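Local coordinates for branched-chain-amino-acid aminotransferase (Pseudomonas aeruginosa, PDB 6NST), which probably catalyses the pyridoxal-phosphate-dependent transfer of the amino group of leucine, isoleucine or valine to 2-oxoglutarate, at residues 9-14 and 73-78; 51-56 and 286-291; 170-175 and 180-185; 201-206 and 278-283. The protein carries 1 engineered substitution. All blocks are in the same frame, centred on the assembly; numbering follows the deposited sequence.

Contacts 1 and 2 both reach the seven-stranded antiparallel sheet of the smaller domain, at strands 9-12 and 51-53, and their centres lie 23 Å apart. Contacts 3 and 4, also 23 Å apart, pack helices against the mixed sheet that forms the core of the larger domain. Contact 2 joins these halves, because Phe53 of strand 51-53 meets helix 279-292. The same helix also supplies a segment to contact 4, whose centre is 20 Å from that of contact 2. Along the chain contacts 1 and 2 interleave, while contacts 3 and then 4 are nested within the loop that contact 2 closes. The result is a two-domain chain in which one late helix touches both domains.

Contact 1 (9-14 and 73-78); sequences VIWYDG and IPYSRD
Trp11 drives the edge of its six-membered ring onto the face of Tyr75, a T-shaped pair with centroids 5.2 Å apart and planes at 75°. The touching atom is Trp11 CH2, which sits over the centre of the phenol ring, 3.9 Å from Tyr75 CD2. A first torsion of -170° at Trp11 extends the indole from the strand so that its far corner makes this approach. Tyr75 also aims its CB at the strand, and its ring reaches on to the turn that follows. There Tyr75 OH lies against the Asp13 peptide, 3.5 Å from Asp13 CB. It stands 3.1 Å from Asp13 O, but the angle is too poor for a hydrogen bond, and the same holds for Gly14 N.

Asp13 and Gly14, both at positive phi, form the tight type I' turn of the hairpin between strands 9-12 and 15-18. The turn folds back beside the indole: Gly14 N stands 3.2 Å above the Trp11 ring plane, near its rim. The Asp13 carboxylate fixes the turn by taking hydrogen bonds from Val120 N and His119 ND1. On the other side, just after Tyr75, Ser76 is the N-cap of helix 77-89 and gives its N-H to Glu79 OE2, as in one half of a capping box.

Strand 118-126 and helix 77-89 close round the pair. Val120 touches both aromatic side chains, Ala83 of the helix meets Trp11 and Ile80 meets Tyr75, so the pair lies between the start of helix 77-89, strand 118-126 and the hairpin.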
loop_
_atom_site.group_PDB
_atom_site.type_symbol
_atom_site.label_atom_id
_atom_site.label_comp_id
_atom_site.label_asym_id
_atom_site.label_seq_id
_atom_site.Cartn_x
_atom_site.Cartn_y
_atom_site.Cartn_z
ATOM N N VAL A 9 42.463 4.453 23.182
ATOM C CA VAL A 9 41.590 5.392 23.869
ATOM C C VAL A 9 40.329 5.605 23.046
ATOM O O VAL A 9 40.303 5.404 21.830
ATOM C CB VAL A 9 42.285 6.745 24.140
ATOM C CG1 VAL A 9 43.426 6.567 25.131
ATOM C CG2 VAL A 9 42.792 7.352 22.840
ATOM N N ILE A 10 39.270 6.016 23.737
ATOM C CA ILE A 10 38.005 6.377 23.114
ATOM C C ILE A 10 37.580 7.726 23.671
ATOM O O ILE A 10 37.596 7.931 24.890
ATOM C CB ILE A 10 36.911 5.320 23.367
ATOM C CG1 ILE A 10 37.286 3.991 22.715
ATOM C CG2 ILE A 10 35.564 5.808 22.853
ATOM C CD1 ILE A 10 36.345 2.858 23.060
ATOM N N TRP A 11 37.220 8.647 22.782
ATOM C CA TRP A 11 36.655 9.921 23.207
ATOM C C TRP A 11 35.273 9.674 23.797
ATOM O O TRP A 11 34.398 9.114 23.131
ATOM C CB TRP A 11 36.583 10.884 22.027
ATOM C CG TRP A 11 36.240 12.294 22.392
ATOM C CD1 TRP A 11 37.116 13.303 22.675
ATOM C CD2 TRP A 11 34.929 12.862 22.492
ATOM N NE1 TRP A 11 36.431 14.462 22.950
ATOM C CE2 TRP A 11 35.086 14.217 22.848
ATOM C CE3 TRP A 11 33.637 12.356 22.321
ATOM C CZ2 TRP A 11 34.000 15.073 23.025
ATOM C CZ3 TRP A 11 32.562 13.206 22.505
ATOM C CH2 TRP A 11 32.749 14.547 22.854
ATOM N N TYR A 12 35.080 10.080 25.048
ATOM C CA TYR A 12 33.863 9.760 25.794
ATOM C C TYR A 12 33.452 11.006 26.572
ATOM O O TYR A 12 34.014 11.295 27.634
ATOM C CB TYR A 12 34.098 8.571 26.719
ATOM C CG TYR A 12 32.850 7.896 27.254
ATOM C CD1 TYR A 12 31.609 8.517 27.202
ATOM C CD2 TYR A 12 32.923 6.632 27.823
ATOM C CE1 TYR A 12 30.479 7.893 27.696
ATOM C CE2 TYR A 12 31.802 6.003 28.318
ATOM C CZ TYR A 12 30.581 6.636 28.253
ATOM O OH TYR A 12 29.464 6.004 28.748
ATOM N N ASP A 13 32.478 11.740 26.032
ATOM C CA ASP A 13 31.852 12.877 26.707
ATOM C C ASP A 13 32.880 13.939 27.107
ATOM O O ASP A 13 32.986 14.338 28.269
ATOM C CB ASP A 13 31.042 12.409 27.922
ATOM C CG ASP A 13 29.808 11.617 27.535
ATOM O OD1 ASP A 13 29.532 11.494 26.323
ATOM O OD2 ASP A 13 29.111 11.118 28.441
ATOM N N GLY A 14 33.629 14.410 26.111
ATOM C CA GLY A 14 34.555 15.506 26.300
ATOM C C GLY A 14 35.967 15.111 26.673
ATOM O O GLY A 14 36.864 15.962 26.626
ATOM N N ILE A 73 22.629 17.155 21.026
ATOM C CA ILE A 73 24.029 16.800 21.243
ATOM C C ILE A 73 24.655 17.832 22.175
ATOM O O ILE A 73 24.617 19.034 21.877
ATOM C CB ILE A 73 24.798 16.714 19.916
ATOM C CG1 ILE A 73 24.135 15.704 18.978
ATOM C CG2 ILE A 73 26.255 16.344 20.169
ATOM C CD1 ILE A 73 24.814 15.592 17.627
ATOM N N PRO A 74 25.249 17.418 23.299
ATOM C CA PRO A 74 25.787 18.396 24.256
ATOM C C PRO A 74 27.097 19.017 23.798
ATOM O O PRO A 74 27.766 19.710 24.570
ATOM C CB PRO A 74 25.987 17.568 25.535
ATOM C CG PRO A 74 25.297 16.248 25.281
ATOM C CD PRO A 74 25.359 16.044 23.806
ATOM N N TYR A 75 27.473 18.768 22.549
ATOM C CA TYR A 75 28.708 19.281 21.985
ATOM C C TYR A 75 28.423 19.864 20.611
ATOM O O TYR A 75 27.435 19.520 19.957
ATOM C CB TYR A 75 29.781 18.183 21.899
ATOM C CG TYR A 75 30.009 17.511 23.230
ATOM C CD1 TYR A 75 30.833 18.090 24.186
ATOM C CD2 TYR A 75 29.373 16.315 23.545
ATOM C CE1 TYR A 75 31.031 17.492 25.413
ATOM C CE2 TYR A 75 29.565 15.709 24.770
ATOM C CZ TYR A 75 30.396 16.303 25.699
ATOM O OH TYR A 75 30.590 15.711 26.922
ATOM N N SER A 76 29.299 20.761 20.184
ATOM C CA SER A 76 29.132 21.437 18.911
ATOM C C SER A 76 29.827 20.661 17.799
ATOM O O SER A 76 30.571 19.708 18.037
ATOM C CB SER A 76 29.683 22.854 18.991
ATOM O OG SER A 76 31.068 22.833 19.287
ATOM N N ARG A 77 29.580 21.095 16.562
ATOM C CA ARG A 77 30.208 20.443 15.418
ATOM C C ARG A 77 31.726 20.575 15.470
ATOM O O ARG A 77 32.447 19.628 15.134
ATOM C CB ARG A 77 29.654 21.025 14.120
ATOM C CG ARG A 77 28.186 20.709 13.900
ATOM C CD ARG A 77 27.645 21.406 12.668
ATOM N NE ARG A 77 26.263 21.024 12.395
ATOM C CZ ARG A 77 25.208 21.546 13.011
ATOM N NH1 ARG A 77 25.373 22.472 13.946
ATOM N NH2 ARG A 77 23.988 21.139 12.697
ATOM N N ASP A 78 32.230 21.735 15.900
ATOM C CA ASP A 78 33.676 21.930 15.957
ATOM C C ASP A 78 34.318 20.999 16.978
ATOM O O ASP A 78 35.426 20.496 16.756
ATOM C CB ASP A 78 34.005 23.387 16.280
ATOM C CG ASP A 78 35.496 23.667 16.255
ATOM O OD1 ASP A 78 36.080 23.691 15.153
ATOM O OD2 ASP A 78 36.085 23.863 17.339
#

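Contact 2 (51-56 and 286-291)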
loop_
_atom_site.group_PDB
_atom_site.type_symbol
_atom_site.label_atom_id
_atom_site.label_comp_id
_atom_site.label_asym_id
_atom_site.label_seq_id
_atom_site.Cartn_x
_atom_site.Cartn_y
_atom_site.Cartn_z
ATOM N N ALA A 51 44.290 11.222 6.905
ATOM C CA ALA A 51 43.265 12.234 6.698
ATOM C C ALA A 51 41.882 11.604 6.728
ATOM O O ALA A 51 41.668 10.519 6.177
ATOM C CB ALA A 51 43.473 12.975 5.370
ATOM N N ILE A 52 40.948 12.299 7.370
ATOM C CA ILE A 52 39.555 11.872 7.415
ATOM C C ILE A 52 38.851 12.362 6.157
ATOM O O ILE A 52 38.963 13.536 5.786
ATOM C CB ILE A 52 38.864 12.404 8.681
ATOM C CG1 ILE A 52 39.510 11.812 9.935
ATOM C CG2 ILE A 52 37.379 12.097 8.647
ATOM C CD1 ILE A 52 38.951 12.368 11.225
ATOM N N PHE A 53 38.122 11.467 5.498
ATOM C CA PHE A 53 37.441 11.795 4.253
ATOM C C PHE A 53 36.072 12.391 4.558
ATOM O O PHE A 53 35.220 11.727 5.162
ATOM C CB PHE A 53 37.301 10.563 3.363
ATOM C CG PHE A 53 36.641 10.848 2.048
ATOM C CD1 PHE A 53 37.284 11.614 1.090
ATOM C CD2 PHE A 53 35.378 10.357 1.770
ATOM C CE1 PHE A 53 36.679 11.883 -0.122
ATOM C CE2 PHE A 53 34.769 10.622 0.559
ATOM C CZ PHE A 53 35.419 11.386 -0.388
ATOM N N ARG A 54 35.868 13.636 4.131
ATOM C CA ARG A 54 34.618 14.370 4.316
ATOM C C ARG A 54 34.171 14.333 5.778
ATOM O O ARG A 54 33.090 13.852 6.124
ATOM C CB ARG A 54 33.528 13.836 3.385
ATOM C CG ARG A 54 33.935 13.843 1.924
ATOM C CD ARG A 54 32.728 13.820 1.008
ATOM N NE ARG A 54 31.971 15.065 1.076
ATOM C CZ ARG A 54 30.931 15.353 0.300
ATOM N NH1 ARG A 54 30.517 14.483 -0.610
ATOM N NH2 ARG A 54 30.304 16.513 0.432
ATOM N N LEU A 55 35.048 14.852 6.639
ATOM C CA LEU A 55 34.729 14.940 8.058
ATOM C C LEU A 55 33.495 15.805 8.292
ATOM O O LEU A 55 32.635 15.466 9.114
ATOM C CB LEU A 55 35.928 15.494 8.824
ATOM C CG LEU A 55 35.708 15.752 10.313
ATOM C CD1 LEU A 55 35.273 14.476 11.015
ATOM C CD2 LEU A 55 36.961 16.327 10.957
ATOM N N GLN A 56 33.385 16.918 7.564
ATOM C CA GLN A 56 32.284 17.851 7.784
ATOM C C GLN A 56 30.942 17.230 7.415
ATOM O O GLN A 56 29.953 17.401 8.139
ATOM C CB GLN A 56 32.525 19.135 6.988
ATOM C CG GLN A 56 31.403 20.164 7.073
ATOM C CD GLN A 56 31.325 20.856 8.425
ATOM O OE1 GLN A 56 32.145 20.613 9.312
ATOM N NE2 GLN A 56 30.335 21.728 8.584
ATOM N N LYS A 286 38.284 3.660 -9.330
ATOM C CA LYS A 286 39.605 4.278 -9.345
ATOM C C LYS A 286 39.533 5.725 -8.876
ATOM O O LYS A 286 40.340 6.163 -8.048
ATOM C CB LYS A 286 40.198 4.196 -10.753
ATOM C CG LYS A 286 41.507 4.948 -10.933
ATOM C CD LYS A 286 42.672 4.202 -10.311
ATOM C CE LYS A 286 43.995 4.870 -10.655
ATOM N NZ LYS A 286 44.163 5.032 -12.127
ATOM N N ALA A 287 38.561 6.481 -9.393
ATOM C CA ALA A 287 38.438 7.887 -9.028
ATOM C C ALA A 287 38.144 8.053 -7.542
ATOM O O ALA A 287 38.659 8.977 -6.901
ATOM C CB ALA A 287 37.350 8.555 -9.868
ATOM N N TYR A 288 37.326 7.166 -6.972
ATOM C CA TYR A 288 37.007 7.286 -5.553
ATOM C C TYR A 288 38.208 6.926 -4.684
ATOM O O TYR A 288 38.476 7.597 -3.681
ATOM C CB TYR A 288 35.804 6.411 -5.198
ATOM C CG TYR A 288 35.421 6.496 -3.738
ATOM C CD1 TYR A 288 34.674 7.564 -3.257
ATOM C CD2 TYR A 288 35.813 5.512 -2.837
ATOM C CE1 TYR A 288 34.326 7.651 -1.919
ATOM C CE2 TYR A 288 35.469 5.588 -1.499
ATOM C CZ TYR A 288 34.726 6.660 -1.047
ATOM O OH TYR A 288 34.383 6.738 0.283
ATOM N N PHE A 289 38.942 5.873 -5.051
ATOM C CA PHE A 289 40.120 5.492 -4.276
ATOM C C PHE A 289 41.220 6.542 -4.385
ATOM O O PHE A 289 41.902 6.836 -3.396
ATOM C CB PHE A 289 40.633 4.126 -4.731
ATOM C CG PHE A 289 39.940 2.969 -4.072
ATOM C CD1 PHE A 289 40.539 2.293 -3.022
ATOM C CD2 PHE A 289 38.689 2.557 -4.498
ATOM C CE1 PHE A 289 39.904 1.227 -2.416
ATOM C CE2 PHE A 289 38.049 1.494 -3.898
ATOM C CZ PHE A 289 38.657 0.828 -2.856
ATOM N N ASP A 290 41.412 7.115 -5.577
ATOM C CA ASP A 290 42.377 8.198 -5.727
ATOM C C ASP A 290 41.994 9.405 -4.883
ATOM O O ASP A 290 42.871 10.100 -4.353
ATOM C CB ASP A 290 42.494 8.605 -7.197
ATOM C CG ASP A 290 43.159 7.543 -8.046
ATOM O OD1 ASP A 290 43.726 6.587 -7.473
ATOM O OD2 ASP A 290 43.111 7.664 -9.290
ATOM N N LEU A 291 40.695 9.664 -4.742
ATOM C CA LEU A 291 40.245 10.829 -3.991
ATOM C C LEU A 291 40.463 10.640 -2.493
ATOM O O LEU A 291 41.027 11.513 -1.823
ATOM C CB LEU A 291 38.772 11.101 -4.291
ATOM C CG LEU A 291 38.149 12.310 -3.598
ATOM C CD1 LEU A 291 38.757 13.601 -4.126
ATOM C CD2 LEU A 291 36.639 12.303 -3.778
#
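Phe53, Tyr288 and Leu291 form a buried, largely apolar contact between the two domains of the class IV aminotransferase fold. Phe53 closes strand 51-53 of the smaller domain's antiparallel sheet, and the other two lie one turn apart on helix 279-292 of the larger domain. The Phe53 ring extends from the strand, a chi1 of -178° carrying its outer atoms to the helix. Leu291 meets it at the ring edge, near the ring plane, where Leu291 CD2 is 3.7 Å from Phe53 CE1. Tyr288 comes in obliquely: its CE1 is 3.9 Å from Phe53 CE2, and its OH lies equally close to the same ring carbon. The two aromatic planes are inclined at 82° with centroids 5.6 Å apart.

Backing comes from Arg54, whose CG lies 3.5 Å above the centre of one Phe53 face while its guanidinium group makes a cation-pi contact with Trp302. Thr224 of helix 220-231 touches both Phe53 and Tyr288. The Tyr288 side chain is about 11 Å from that of Lys160, by similarity the pyridoxal-phosphate lysine, without cofactor here. Between these two segments the contact is van der Waals packing without a hydrogen bond, consistent with a hydrophobic contribution to the domain junction.

Contact 3 (170-175 and 180-185)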
loop_
_atom_site.group_PDB
_atom_site.type_symbol
_atom_site.label_atom_id
_atom_site.label_comp_id
_atom_site.label_asym_id
_atom_site.label_seq_id
_atom_site.Cartn_x
_atom_site.Cartn_y
_atom_site.Cartn_z
ATOM N N LEU A 170 18.830 -8.244 9.584
ATOM C CA LEU A 170 17.962 -9.333 9.148
ATOM C C LEU A 170 18.186 -9.657 7.678
ATOM O O LEU A 170 18.207 -10.830 7.288
ATOM C CB LEU A 170 16.498 -8.970 9.401
ATOM C CG LEU A 170 16.078 -8.883 10.872
ATOM C CD1 LEU A 170 14.640 -8.400 11.003
ATOM C CD2 LEU A 170 16.254 -10.234 11.551
ATOM N N ALA A 171 18.374 -8.626 6.851
ATOM C CA ALA A 171 18.543 -8.829 5.417
ATOM C C ALA A 171 19.933 -9.350 5.075
ATOM O O ALA A 171 20.075 -10.204 4.194
ATOM C CB ALA A 171 18.269 -7.527 4.671
ATOM N N LEU A 172 20.969 -8.845 5.749
ATOM C CA LEU A 172 22.320 -9.318 5.471
ATOM C C LEU A 172 22.467 -10.791 5.831
ATOM O O LEU A 172 23.050 -11.569 5.067
ATOM C CB LEU A 172 23.350 -8.477 6.229
ATOM C CG LEU A 172 24.804 -8.939 6.060
ATOM C CD1 LEU A 172 25.221 -8.883 4.596
ATOM C CD2 LEU A 172 25.758 -8.125 6.927
ATOM N N GLN A 173 21.936 -11.190 6.989
ATOM C CA GLN A 173 21.994 -12.592 7.386
ATOM C C GLN A 173 21.261 -13.478 6.386
ATOM O O GLN A 173 21.707 -14.594 6.092
ATOM C CB GLN A 173 21.412 -12.764 8.789
ATOM C CG GLN A 173 21.512 -14.182 9.320
ATOM C CD GLN A 173 22.932 -14.712 9.288
ATOM O OE1 GLN A 173 23.880 -14.011 9.645
ATOM N NE2 GLN A 173 23.090 -15.956 8.846
ATOM N N GLU A 174 20.136 -12.999 5.849
ATOM C CA GLU A 174 19.416 -13.774 4.843
ATOM C C GLU A 174 20.256 -13.959 3.589
ATOM O O GLU A 174 20.324 -15.063 3.034
ATOM C CB GLU A 174 18.090 -13.097 4.493
ATOM C CG GLU A 174 17.334 -13.806 3.373
ATOM C CD GLU A 174 16.079 -13.073 2.941
ATOM O OE1 GLU A 174 16.085 -11.824 2.939
ATOM O OE2 GLU A 174 15.085 -13.750 2.605
ATOM N N ALA A 175 20.902 -12.887 3.124
ATOM C CA ALA A 175 21.725 -12.981 1.924
ATOM C C ALA A 175 22.900 -13.924 2.126
ATOM O O ALA A 175 23.295 -14.634 1.196
ATOM C CB ALA A 175 22.219 -11.594 1.518
ATOM N N ALA A 180 24.992 -15.661 -0.743
ATOM C CA ALA A 180 25.435 -14.396 -1.306
ATOM C C ALA A 180 26.279 -13.617 -0.304
ATOM O O ALA A 180 26.449 -14.008 0.854
ATOM C CB ALA A 180 24.232 -13.556 -1.747
ATOM N N ASP A 181 26.811 -12.490 -0.772
ATOM C CA ASP A 181 27.599 -11.589 0.060
ATOM C C ASP A 181 26.812 -10.387 0.546
ATOM O O ASP A 181 27.156 -9.813 1.583
ATOM C CB ASP A 181 28.823 -11.090 -0.712
ATOM C CG ASP A 181 29.634 -12.216 -1.295
ATOM O OD1 ASP A 181 29.922 -13.181 -0.556
ATOM O OD2 ASP A 181 29.969 -12.144 -2.495
ATOM N N GLU A 182 25.771 -9.991 -0.179
ATOM C CA GLU A 182 25.024 -8.795 0.172
ATOM C C GLU A 182 23.583 -8.972 -0.278
ATOM O O GLU A 182 23.273 -9.813 -1.125
ATOM C CB GLU A 182 25.659 -7.545 -0.459
ATOM C CG GLU A 182 25.190 -6.215 0.121
ATOM C CD GLU A 182 25.251 -6.180 1.637
ATOM O OE1 GLU A 182 24.259 -6.583 2.279
ATOM O OE2 GLU A 182 26.291 -5.761 2.188
ATOM N N ALA A 183 22.701 -8.179 0.318
ATOM C CA ALA A 183 21.292 -8.164 -0.036
ATOM C C ALA A 183 20.964 -6.889 -0.800
ATOM O O ALA A 183 21.638 -5.866 -0.654
ATOM C CB ALA A 183 20.408 -8.269 1.210
ATOM N N MET A 184 19.930 -6.967 -1.634
ATOM C CA MET A 184 19.367 -5.809 -2.316
ATOM C C MET A 184 17.983 -5.557 -1.733
ATOM O O MET A 184 17.128 -6.449 -1.750
ATOM C CB MET A 184 19.294 -6.033 -3.829
ATOM C CG MET A 184 18.955 -4.777 -4.633
ATOM S SD MET A 184 19.015 -4.982 -6.430
ATOM C CE MET A 184 17.557 -5.979 -6.732
ATOM N N MET A 185 17.768 -4.351 -1.214
ATOM C CA MET A 185 16.533 -4.016 -0.514
ATOM C C MET A 185 15.525 -3.377 -1.460
ATOM O O MET A 185 15.882 -2.551 -2.305
ATOM C CB MET A 185 16.807 -3.055 0.644
ATOM C CG MET A 185 17.983 -3.434 1.521
ATOM S SD MET A 185 17.718 -4.985 2.383
ATOM C CE MET A 185 16.165 -4.664 3.212
#
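Ala171 faces strand 182-186 and meets two of its residues. Its CB lies 3.5 Å from Met185 SD, with the Met185 methyl just beyond, because that side chain bends at both chi2 and chi3 and folds back to the helix. Its carbonyl is covered by Ala183, whose CB is 3.6 Å from Ala171 O. Leu172 reaches across from the helix flank: with CG anti to the backbone N (chi1 177°), its CD1 methyl comes 3.4 Å from Glu182 OE1 and also rests near Asp181 O. Glu174 leaves from the helix flank and hydrogen-bonds Ser146 OG of the same chain through OE2, and its carbonyl oxygen takes a hydrogen bond from Arg143 of a neighbouring subunit.

Ala175 gives the largest share of the contact. Its CB sits 3.8 Å from Ala183 CB and 3.4 Å from Glu182 O, while its carbonyl oxygen accepts a hydrogen bond from Ala180 N at 2.8 Å with a moderately bent N-H...O angle of 143°. This bond spans five residues and ties the last turn of helix 166-177 to the chain that enters the strand.

The segments form the second half of a beta-alpha-beta unit begun by strand 140-145. The four small alanine side chains are consistent with the close approach of the axes of helix 170-175 and strand 182-185, 6.6 Å. Glu182 OE1 takes the N-H of Ala183 at 3.0 Å, by its anti side. Glu182 is buried and its OE2 lies close to Glu198 OE2, so one of the two carboxylates may have a raised pKa and carry a proton.

Contact 4 (201-206 and 278-283)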
loop_
_atom_site.group_PDB
_atom_site.type_symbol
_atom_site.label_atom_id
_atom_site.label_comp_id
_atom_site.label_asym_id
_atom_site.label_seq_id
_atom_site.Cartn_x
_atom_site.Cartn_y
_atom_site.Cartn_z
ATOM N N PHE A 201 24.052 1.317 -7.583
ATOM C CA PHE A 201 24.092 1.961 -8.885
ATOM C C PHE A 201 24.052 0.889 -9.964
ATOM O O PHE A 201 24.533 -0.227 -9.762
ATOM C CB PHE A 201 25.361 2.809 -9.072
ATOM C CG PHE A 201 25.403 4.056 -8.230
ATOM C CD1 PHE A 201 25.664 3.989 -6.871
ATOM C CD2 PHE A 201 25.215 5.301 -8.809
ATOM C CE1 PHE A 201 25.715 5.139 -6.103
ATOM C CE2 PHE A 201 25.264 6.453 -8.048
ATOM C CZ PHE A 201 25.516 6.372 -6.692
ATOM N N ILE A 202 23.470 1.233 -11.109
ATOM C CA ILE A 202 23.506 0.371 -12.282
ATOM C C ILE A 202 23.884 1.215 -13.489
ATOM O O ILE A 202 23.635 2.424 -13.530
ATOM C CB ILE A 202 22.168 -0.370 -12.526
ATOM C CG1 ILE A 202 21.051 0.610 -12.877
ATOM C CG2 ILE A 202 21.778 -1.202 -11.310
ATOM C CD1 ILE A 202 19.738 -0.073 -13.206
ATOM N N ILE A 203 24.509 0.570 -14.470
ATOM C CA ILE A 203 24.921 1.209 -15.713
ATOM C C ILE A 203 24.266 0.465 -16.867
ATOM O O ILE A 203 24.291 -0.770 -16.909
ATOM C CB ILE A 203 26.455 1.228 -15.872
ATOM C CG1 ILE A 203 27.089 2.284 -14.963
ATOM C CG2 ILE A 203 26.845 1.493 -17.320
ATOM C CD1 ILE A 203 27.324 1.827 -13.545
ATOM N N LYS A 204 23.674 1.215 -17.793
ATOM C CA LYS A 204 23.052 0.640 -18.983
ATOM C C LYS A 204 23.379 1.546 -20.160
ATOM O O LYS A 204 22.948 2.704 -20.192
ATOM C CB LYS A 204 21.540 0.489 -18.804
ATOM C CG LYS A 204 20.840 -0.238 -19.945
ATOM C CD LYS A 204 21.444 -1.612 -20.177
ATOM C CE LYS A 204 20.678 -2.386 -21.242
ATOM N NZ LYS A 204 19.282 -2.694 -20.814
ATOM N N ASP A 205 24.154 1.022 -21.113
ATOM C CA ASP A 205 24.539 1.756 -22.320
ATOM C C ASP A 205 25.294 3.039 -21.979
ATOM O O ASP A 205 25.053 4.100 -22.559
ATOM C CB ASP A 205 23.320 2.051 -23.198
ATOM C CG ASP A 205 22.591 0.790 -23.618
ATOM O OD1 ASP A 205 23.264 -0.240 -23.835
ATOM O OD2 ASP A 205 21.346 0.822 -23.721
ATOM N N GLY A 206 26.221 2.941 -21.028
ATOM C CA GLY A 206 27.075 4.052 -20.667
ATOM C C GLY A 206 26.436 5.111 -19.799
ATOM O O GLY A 206 27.073 6.140 -19.540
ATOM N N GLY A 278 32.781 -3.929 -14.607
ATOM C CA GLY A 278 32.642 -3.229 -15.863
ATOM C C GLY A 278 33.565 -2.035 -15.960
ATOM O O GLY A 278 34.239 -1.634 -14.998
ATOM N N PRO A 279 33.607 -1.436 -17.154
ATOM C CA PRO A 279 34.518 -0.305 -17.383
ATOM C C PRO A 279 34.148 0.929 -16.576
ATOM O O PRO A 279 35.023 1.577 -15.993
ATOM C CB PRO A 279 34.385 -0.042 -18.892
ATOM C CG PRO A 279 33.744 -1.276 -19.459
ATOM C CD PRO A 279 32.879 -1.822 -18.374
ATOM N N VAL A 280 32.857 1.269 -16.548
ATOM C CA VAL A 280 32.423 2.459 -15.823
ATOM C C VAL A 280 32.643 2.286 -14.325
ATOM O O VAL A 280 33.107 3.209 -13.644
ATOM C CB VAL A 280 30.953 2.778 -16.155
ATOM C CG1 VAL A 280 30.450 3.941 -15.310
ATOM C CG2 VAL A 280 30.806 3.095 -17.638
ATOM N N THR A 281 32.332 1.101 -13.790
ATOM C CA THR A 281 32.600 0.835 -12.381
ATOM C C THR A 281 34.082 0.986 -12.063
ATOM O O THR A 281 34.446 1.547 -11.024
ATOM C CB THR A 281 32.126 -0.569 -12.000
ATOM O OG1 THR A 281 30.747 -0.731 -12.357
ATOM C CG2 THR A 281 32.286 -0.793 -10.499
ATOM N N GLU A 282 34.951 0.497 -12.953
ATOM C CA GLU A 282 36.386 0.551 -12.692
ATOM C C GLU A 282 36.888 1.989 -12.640
ATOM O O GLU A 282 37.708 2.334 -11.782
ATOM C CB GLU A 282 37.146 -0.249 -13.751
ATOM C CG GLU A 282 38.658 -0.247 -13.563
ATOM C CD GLU A 282 39.383 -1.101 -14.587
ATOM O OE1 GLU A 282 38.711 -1.736 -15.428
ATOM O OE2 GLU A 282 40.631 -1.138 -14.549
ATOM N N LYS A 283 36.402 2.844 -13.545
ATOM C CA LYS A 283 36.842 4.235 -13.551
ATOM C C LYS A 283 36.339 4.983 -12.322
ATOM O O LYS A 283 37.071 5.793 -11.740
ATOM C CB LYS A 283 36.383 4.926 -14.836
ATOM C CG LYS A 283 37.177 4.513 -16.068
ATOM C CD LYS A 283 36.711 5.238 -17.321
ATOM C CE LYS A 283 35.373 4.708 -17.808
ATOM N NZ LYS A 283 34.953 5.350 -19.086
#
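Ile203 and Val280 meet where the first turn of helix 279-292 packs on strand 199-204, a helix-on-sheet contact at a beta hairpin of the mixed sheet. Both side chains leave their backbones toward each other and cross at a slant. The close part is small: Ile203 CG1 approaches Val280 CG1 to 3.8 Å, and the Ile203 CD1 methyl lies alongside the same valine branch. It is the valine's first torsion, 175°, that swings this CG1 branch across to the isoleucine. Phe253 and Ile208 from the flanking strands also touch Ile203, and Phe234 backs Val280, so the pair is buried.

Packing thins out along the strand. Strand 199-204 ends in the exposed turn Asp205-Gly206, a type I' turn with both residues at positive phi, which leads back into strand 207-210. The Gly206 backbone is only slightly covered by the helix. At the N-terminal end of the helix Pro279, too, is exposed.

Glu251, on the strand next to Ile203, links the helix start to the sheet. It pairs with Ile203 through the backbone, and its carboxylate accepts two N-H groups of the first turn, just after the N-cap Gly278: Val280 N at OE1 and Thr281 N at OE2. Thr281 itself only grazes the isoleucine, its OG1 standing 4.4 Å from Ile203 CD1.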